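Local coordinates for plant cysteine oxidase 2 (Arabidopsis thaliana, PDB 7CXZ), which oxidises N-terminal cysteine residues with molecular oxygen at an iron centre, preparing ERF-VII transcription factors for degradation by the N-end rule pathway, at residues A[111-125]-A[172-186]. Numbering follows the deposited sequence.
Sequences EMTVFSKLLFGTMHI and FTAKTACAVLDVIGP
Ser116 donates its hydroxyl to Asp182 OD1 across a non-hydrogen-bonded antiparallel pair, OG to OD1 2.7 Å, and meets the carboxylate oxygen nearly head-on along its C-O axis. The Ser116 chi1 of -176° carries OG away from the backbone N, and OG also rests against Val180 CG1. This pair belongs to the cupin beta-sandwich: strands 113-120 and 178-185 are neighbours in one sheet, 122-125 and 172-174 in the other, and each segment crosses between them, 111-125 around Gly121 and 172-186 through 175-177. Paired backbone bonds run from Thr113-Gly185 to Lys117-Leu181 and resume at His124-Thr173. At the crossing, Thr122 N reaches Thr176 OG1 at 2.9 Å, while Thr122 O accepts Lys175 N. Gly121, with phi at 103°, passes so close to Ala177 O and Cys178 SG that a side chain would clash. A water joins His124 ND1 to Thr173 OG1, and His124 NE2 is hydrogen-bonded to Asp149 OD1. Between the sheets, Ile125 CG1 sits over the centre of the Phe172 ring, 4.0 Å from its centroid; Phe172 also packs edge-to-face with the iron ligand His170. Met123, bent at chi2 and chi3, brings CE to the edge of that ring and against Cys178 CB. Replacing Phe120 by an alanine would probably open a gap beside Ala179 and deprive Phe69 of its edge-to-face partner. Ala179 CB lies 3.6 Å from Phe120 CZ, over the ring face but offset toward its rim.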
loop_
_atom_site.group_PDB
_atom_site.type_symbol
_atom_site.label_atom_id
_atom_site.label_comp_id
_atom_site.label_asym_id
_atom_site.label_seq_id
_atom_site.Cartn_x
_atom_site.Cartn_y
_atom_site.Cartn_z
ATOM N N GLU A 111 -10.190 -5.962 4.437
ATOM C CA GLU A 111 -10.049 -7.423 4.420
ATOM C C GLU A 111 -8.754 -7.878 3.768
ATOM O O GLU A 111 -8.645 -9.037 3.370
ATOM C CB GLU A 111 -11.246 -8.090 3.721
ATOM C CG GLU A 111 -12.589 -7.669 4.331
ATOM C CD GLU A 111 -13.748 -8.297 3.603
ATOM O OE1 GLU A 111 -14.571 -7.549 3.043
ATOM O OE2 GLU A 111 -13.817 -9.541 3.567
ATOM N N MET A 112 -7.748 -7.009 3.694
ATOM C CA MET A 112 -6.526 -7.283 2.958
ATOM C C MET A 112 -5.326 -7.343 3.888
ATOM O O MET A 112 -5.266 -6.645 4.927
ATOM C CB MET A 112 -6.299 -6.212 1.887
ATOM C CG MET A 112 -7.374 -6.249 0.806
ATOM S SD MET A 112 -7.683 -4.669 -0.005
ATOM C CE MET A 112 -6.157 -4.498 -0.971
ATOM N N THR A 113 -4.367 -8.185 3.488
ATOM C CA THR A 113 -3.061 -8.316 4.113
ATOM C C THR A 113 -2.045 -7.873 3.072
ATOM O O THR A 113 -2.064 -8.379 1.951
ATOM C CB THR A 113 -2.827 -9.765 4.557
ATOM O OG1 THR A 113 -3.859 -10.142 5.494
ATOM C CG2 THR A 113 -1.462 -9.921 5.227
ATOM N N VAL A 114 -1.184 -6.906 3.404
ATOM C CA VAL A 114 -0.284 -6.325 2.411
ATOM C C VAL A 114 1.134 -6.367 2.955
ATOM O O VAL A 114 1.395 -5.903 4.079
ATOM C CB VAL A 114 -0.658 -4.876 2.036
ATOM C CG1 VAL A 114 0.354 -4.315 1.009
ATOM C CG2 VAL A 114 -2.087 -4.797 1.519
ATOM N N PHE A 115 2.044 -6.941 2.170
ATOM C CA PHE A 115 3.475 -6.979 2.457
ATOM C C PHE A 115 4.125 -5.909 1.595
ATOM O O PHE A 115 3.817 -5.807 0.411
ATOM C CB PHE A 115 4.081 -8.343 2.100
ATOM C CG PHE A 115 3.528 -9.510 2.869
ATOM C CD1 PHE A 115 2.230 -9.954 2.673
ATOM C CD2 PHE A 115 4.337 -10.201 3.772
ATOM C CE1 PHE A 115 1.732 -11.049 3.387
ATOM C CE2 PHE A 115 3.861 -11.288 4.471
ATOM C CZ PHE A 115 2.567 -11.714 4.290
ATOM N N SER A 116 5.007 -5.100 2.175
ATOM C CA SER A 116 5.548 -3.982 1.414
ATOM C C SER A 116 7.031 -3.821 1.683
ATOM O O SER A 116 7.448 -3.789 2.848
ATOM C CB SER A 116 4.805 -2.689 1.775
ATOM O OG SER A 116 5.274 -1.616 0.972
ATOM N N LYS A 117 7.820 -3.634 0.622
ATOM C CA LYS A 117 9.252 -3.402 0.793
ATOM C C LYS A 117 9.709 -2.213 -0.031
ATOM O O LYS A 117 9.600 -2.229 -1.257
ATOM C CB LYS A 117 10.061 -4.631 0.410
ATOM C CG LYS A 117 11.500 -4.560 0.895
ATOM C CD LYS A 117 12.261 -5.699 0.333
ATOM C CE LYS A 117 13.570 -5.944 1.109
ATOM N NZ LYS A 117 14.475 -4.780 0.933
ATOM N N LEU A 118 10.275 -1.215 0.638
ATOM C CA LEU A 118 10.865 -0.066 -0.043
ATOM C C LEU A 118 12.188 -0.508 -0.645
ATOM O O LEU A 118 13.133 -0.829 0.085
ATOM C CB LEU A 118 11.052 1.098 0.931
ATOM C CG LEU A 118 11.723 2.356 0.360
ATOM C CD1 LEU A 118 10.783 3.031 -0.630
ATOM C CD2 LEU A 118 12.045 3.299 1.514
ATOM N N LEU A 119 12.249 -0.542 -1.984
ATOM C CA LEU A 119 13.416 -1.060 -2.687
ATOM C C LEU A 119 14.556 -0.048 -2.735
ATOM O O LEU A 119 15.729 -0.436 -2.612
ATOM C CB LEU A 119 13.015 -1.475 -4.108
ATOM C CG LEU A 119 11.957 -2.578 -4.203
ATOM C CD1 LEU A 119 11.478 -2.681 -5.654
ATOM C CD2 LEU A 119 12.514 -3.884 -3.703
ATOM N N PHE A 120 14.241 1.233 -2.951
ATOM C CA PHE A 120 15.240 2.302 -2.880
ATOM C C PHE A 120 14.503 3.605 -2.605
ATOM O O PHE A 120 13.288 3.715 -2.835
ATOM C CB PHE A 120 16.128 2.376 -4.150
ATOM C CG PHE A 120 15.398 2.618 -5.454
ATOM C CD1 PHE A 120 14.843 3.867 -5.756
ATOM C CD2 PHE A 120 15.343 1.622 -6.420
ATOM C CE1 PHE A 120 14.208 4.088 -6.976
ATOM C CE2 PHE A 120 14.703 1.844 -7.653
ATOM C CZ PHE A 120 14.151 3.077 -7.922
ATOM N N GLY A 121 15.248 4.600 -2.122
ATOM C CA GLY A 121 14.704 5.923 -1.901
ATOM C C GLY A 121 14.419 6.178 -0.432
ATOM O O GLY A 121 14.555 5.303 0.431
ATOM N N THR A 122 14.016 7.417 -0.164
ATOM C CA THR A 122 13.514 7.840 1.137
ATOM C C THR A 122 12.033 8.136 0.990
ATOM O O THR A 122 11.632 8.973 0.168
ATOM C CB THR A 122 14.247 9.076 1.660
ATOM O OG1 THR A 122 15.608 8.715 1.953
ATOM C CG2 THR A 122 13.538 9.570 2.945
ATOM N N MET A 123 11.227 7.436 1.778
ATOM C CA MET A 123 9.780 7.509 1.725
ATOM C C MET A 123 9.251 7.876 3.101
ATOM O O MET A 123 9.689 7.294 4.096
ATOM C CB MET A 123 9.211 6.147 1.323
ATOM C CG MET A 123 7.704 6.096 1.404
ATOM S SD MET A 123 7.017 6.834 -0.061
ATOM C CE MET A 123 7.478 5.528 -1.207
ATOM N N HIS A 124 8.294 8.801 3.167
ATOM C CA HIS A 124 7.598 9.016 4.415
ATOM C C HIS A 124 6.349 8.152 4.434
ATOM O O HIS A 124 5.613 8.093 3.450
ATOM C CB HIS A 124 7.212 10.476 4.621
ATOM C CG HIS A 124 6.447 10.693 5.887
ATOM N ND1 HIS A 124 5.069 10.732 5.925
ATOM C CD2 HIS A 124 6.869 10.811 7.169
ATOM C CE1 HIS A 124 4.676 10.888 7.181
ATOM N NE2 HIS A 124 5.748 10.928 7.953
ATOM N N ILE A 125 6.098 7.499 5.573
ATOM C CA ILE A 125 4.902 6.683 5.763
ATOM C C ILE A 125 4.167 7.164 6.995
ATOM O O ILE A 125 4.768 7.278 8.077
ATOM C CB ILE A 125 5.246 5.189 5.909
ATOM C CG1 ILE A 125 5.896 4.687 4.626
ATOM C CG2 ILE A 125 3.971 4.389 6.181
ATOM C CD1 ILE A 125 6.410 3.299 4.736
ATOM N N PHE A 172 1.685 7.181 1.619
ATOM C CA PHE A 172 3.100 7.119 1.245
ATOM C C PHE A 172 3.468 8.400 0.506
ATOM O O PHE A 172 2.803 8.758 -0.478
ATOM C CB PHE A 172 3.394 5.936 0.305
ATOM C CG PHE A 172 3.535 4.598 0.975
ATOM C CD1 PHE A 172 2.599 4.138 1.891
ATOM C CD2 PHE A 172 4.631 3.795 0.680
ATOM C CE1 PHE A 172 2.742 2.877 2.492
ATOM C CE2 PHE A 172 4.787 2.549 1.277
ATOM C CZ PHE A 172 3.841 2.082 2.187
ATOM N N THR A 173 4.535 9.079 0.944
ATOM C CA THR A 173 4.997 10.291 0.272
ATOM C C THR A 173 6.489 10.169 0.025
ATOM O O THR A 173 7.277 10.108 0.981
ATOM C CB THR A 173 4.710 11.534 1.116
ATOM O OG1 THR A 173 3.343 11.515 1.543
ATOM C CG2 THR A 173 4.964 12.794 0.326
ATOM N N ALA A 174 6.876 10.167 -1.250
ATOM C CA ALA A 174 8.275 10.019 -1.607
ATOM C C ALA A 174 9.004 11.333 -1.360
ATOM O O ALA A 174 8.529 12.390 -1.784
ATOM C CB ALA A 174 8.406 9.623 -3.081
ATOM N N LYS A 175 10.165 11.269 -0.699
ATOM C CA LYS A 175 11.028 12.444 -0.583
ATOM C C LYS A 175 12.134 12.460 -1.627
ATOM O O LYS A 175 12.670 13.526 -1.948
ATOM C CB LYS A 175 11.633 12.514 0.824
ATOM C CG LYS A 175 10.587 12.808 1.917
ATOM C CD LYS A 175 11.240 13.051 3.263
ATOM C CE LYS A 175 10.206 13.477 4.280
ATOM N NZ LYS A 175 10.594 14.701 4.993
ATOM N N THR A 176 12.547 11.294 -2.089
ATOM C CA THR A 176 13.400 11.103 -3.240
ATOM C C THR A 176 12.689 10.103 -4.139
ATOM O O THR A 176 11.611 9.610 -3.802
ATOM C CB THR A 176 14.775 10.564 -2.840
ATOM O OG1 THR A 176 14.625 9.220 -2.363
ATOM C CG2 THR A 176 15.398 11.430 -1.737
ATOM N N ALA A 177 13.300 9.788 -5.275
ATOM C CA ALA A 177 12.763 8.725 -6.113
ATOM C C ALA A 177 12.673 7.429 -5.312
ATOM O O ALA A 177 13.648 7.000 -4.680
ATOM C CB ALA A 177 13.657 8.525 -7.330
ATOM N N CYS A 178 11.502 6.789 -5.349
ATOM C CA CYS A 178 11.277 5.582 -4.565
ATOM C C CYS A 178 10.661 4.506 -5.440
ATOM O O CYS A 178 9.818 4.798 -6.286
ATOM C CB CYS A 178 10.315 5.856 -3.422
ATOM S SG CYS A 178 11.010 6.814 -2.049
ATOM N N ALA A 179 11.032 3.251 -5.189
ATOM C CA ALA A 179 10.315 2.102 -5.739
ATOM C C ALA A 179 9.838 1.237 -4.585
ATOM O O ALA A 179 10.624 0.934 -3.683
ATOM C CB ALA A 179 11.220 1.292 -6.679
ATOM N N VAL A 180 8.564 0.834 -4.606
ATOM C CA VAL A 180 7.982 -0.011 -3.558
ATOM C C VAL A 180 7.467 -1.303 -4.175
ATOM O O VAL A 180 6.658 -1.263 -5.111
ATOM C CB VAL A 180 6.830 0.706 -2.838
ATOM C CG1 VAL A 180 6.279 -0.177 -1.725
ATOM C CG2 VAL A 180 7.280 2.039 -2.274
ATOM N N LEU A 181 7.892 -2.436 -3.625
ATOM C CA LEU A 181 7.390 -3.748 -4.021
ATOM C C LEU A 181 6.283 -4.128 -3.046
ATOM O O LEU A 181 6.517 -4.165 -1.831
ATOM C CB LEU A 181 8.512 -4.776 -3.981
ATOM C CG LEU A 181 8.148 -6.229 -4.267
ATOM C CD1 LEU A 181 7.497 -6.393 -5.639
ATOM C CD2 LEU A 181 9.400 -7.107 -4.176
ATOM N N ASP A 182 5.077 -4.358 -3.563
ATOM C CA ASP A 182 3.915 -4.701 -2.746
ATOM C C ASP A 182 3.397 -6.072 -3.151
ATOM O O ASP A 182 3.300 -6.381 -4.347
ATOM C CB ASP A 182 2.766 -3.685 -2.917
ATOM C CG ASP A 182 2.977 -2.392 -2.125
ATOM O OD1 ASP A 182 3.580 -2.410 -1.026
ATOM O OD2 ASP A 182 2.511 -1.340 -2.614
ATOM N N VAL A 183 3.054 -6.878 -2.153
ATOM C CA VAL A 183 2.281 -8.109 -2.327
ATOM C C VAL A 183 0.977 -7.909 -1.570
ATOM O O VAL A 183 0.988 -7.694 -0.350
ATOM C CB VAL A 183 3.033 -9.340 -1.811
ATOM C CG1 VAL A 183 2.161 -10.582 -1.975
ATOM C CG2 VAL A 183 4.381 -9.490 -2.538
ATOM N N ILE A 184 -0.134 -7.984 -2.292
ATOM C CA ILE A 184 -1.443 -7.545 -1.812
ATOM C C ILE A 184 -2.365 -8.747 -1.834
ATOM O O ILE A 184 -2.637 -9.293 -2.911
ATOM C CB ILE A 184 -1.996 -6.428 -2.712
ATOM C CG1 ILE A 184 -0.991 -5.269 -2.807
ATOM C CG2 ILE A 184 -3.333 -5.957 -2.238
ATOM C CD1 ILE A 184 -0.966 -4.597 -4.174
ATOM N N GLY A 185 -2.848 -9.164 -0.666
ATOM C CA GLY A 185 -3.707 -10.325 -0.611
ATOM C C GLY A 185 -4.982 -10.138 0.189
ATOM O O GLY A 185 -4.950 -9.960 1.408
ATOM N N PRO A 186 -6.138 -10.202 -0.473
ATOM C CA PRO A 186 -6.344 -10.208 -1.919
ATOM C C PRO A 186 -6.304 -8.800 -2.472
ATOM O O PRO A 186 -6.216 -7.835 -1.693
ATOM C CB PRO A 186 -7.754 -10.803 -2.056
ATOM C CG PRO A 186 -8.471 -10.277 -0.872
ATOM C CD PRO A 186 -7.419 -10.216 0.254
HETATM O O HOH W 1 3.149 10.066 3.979
#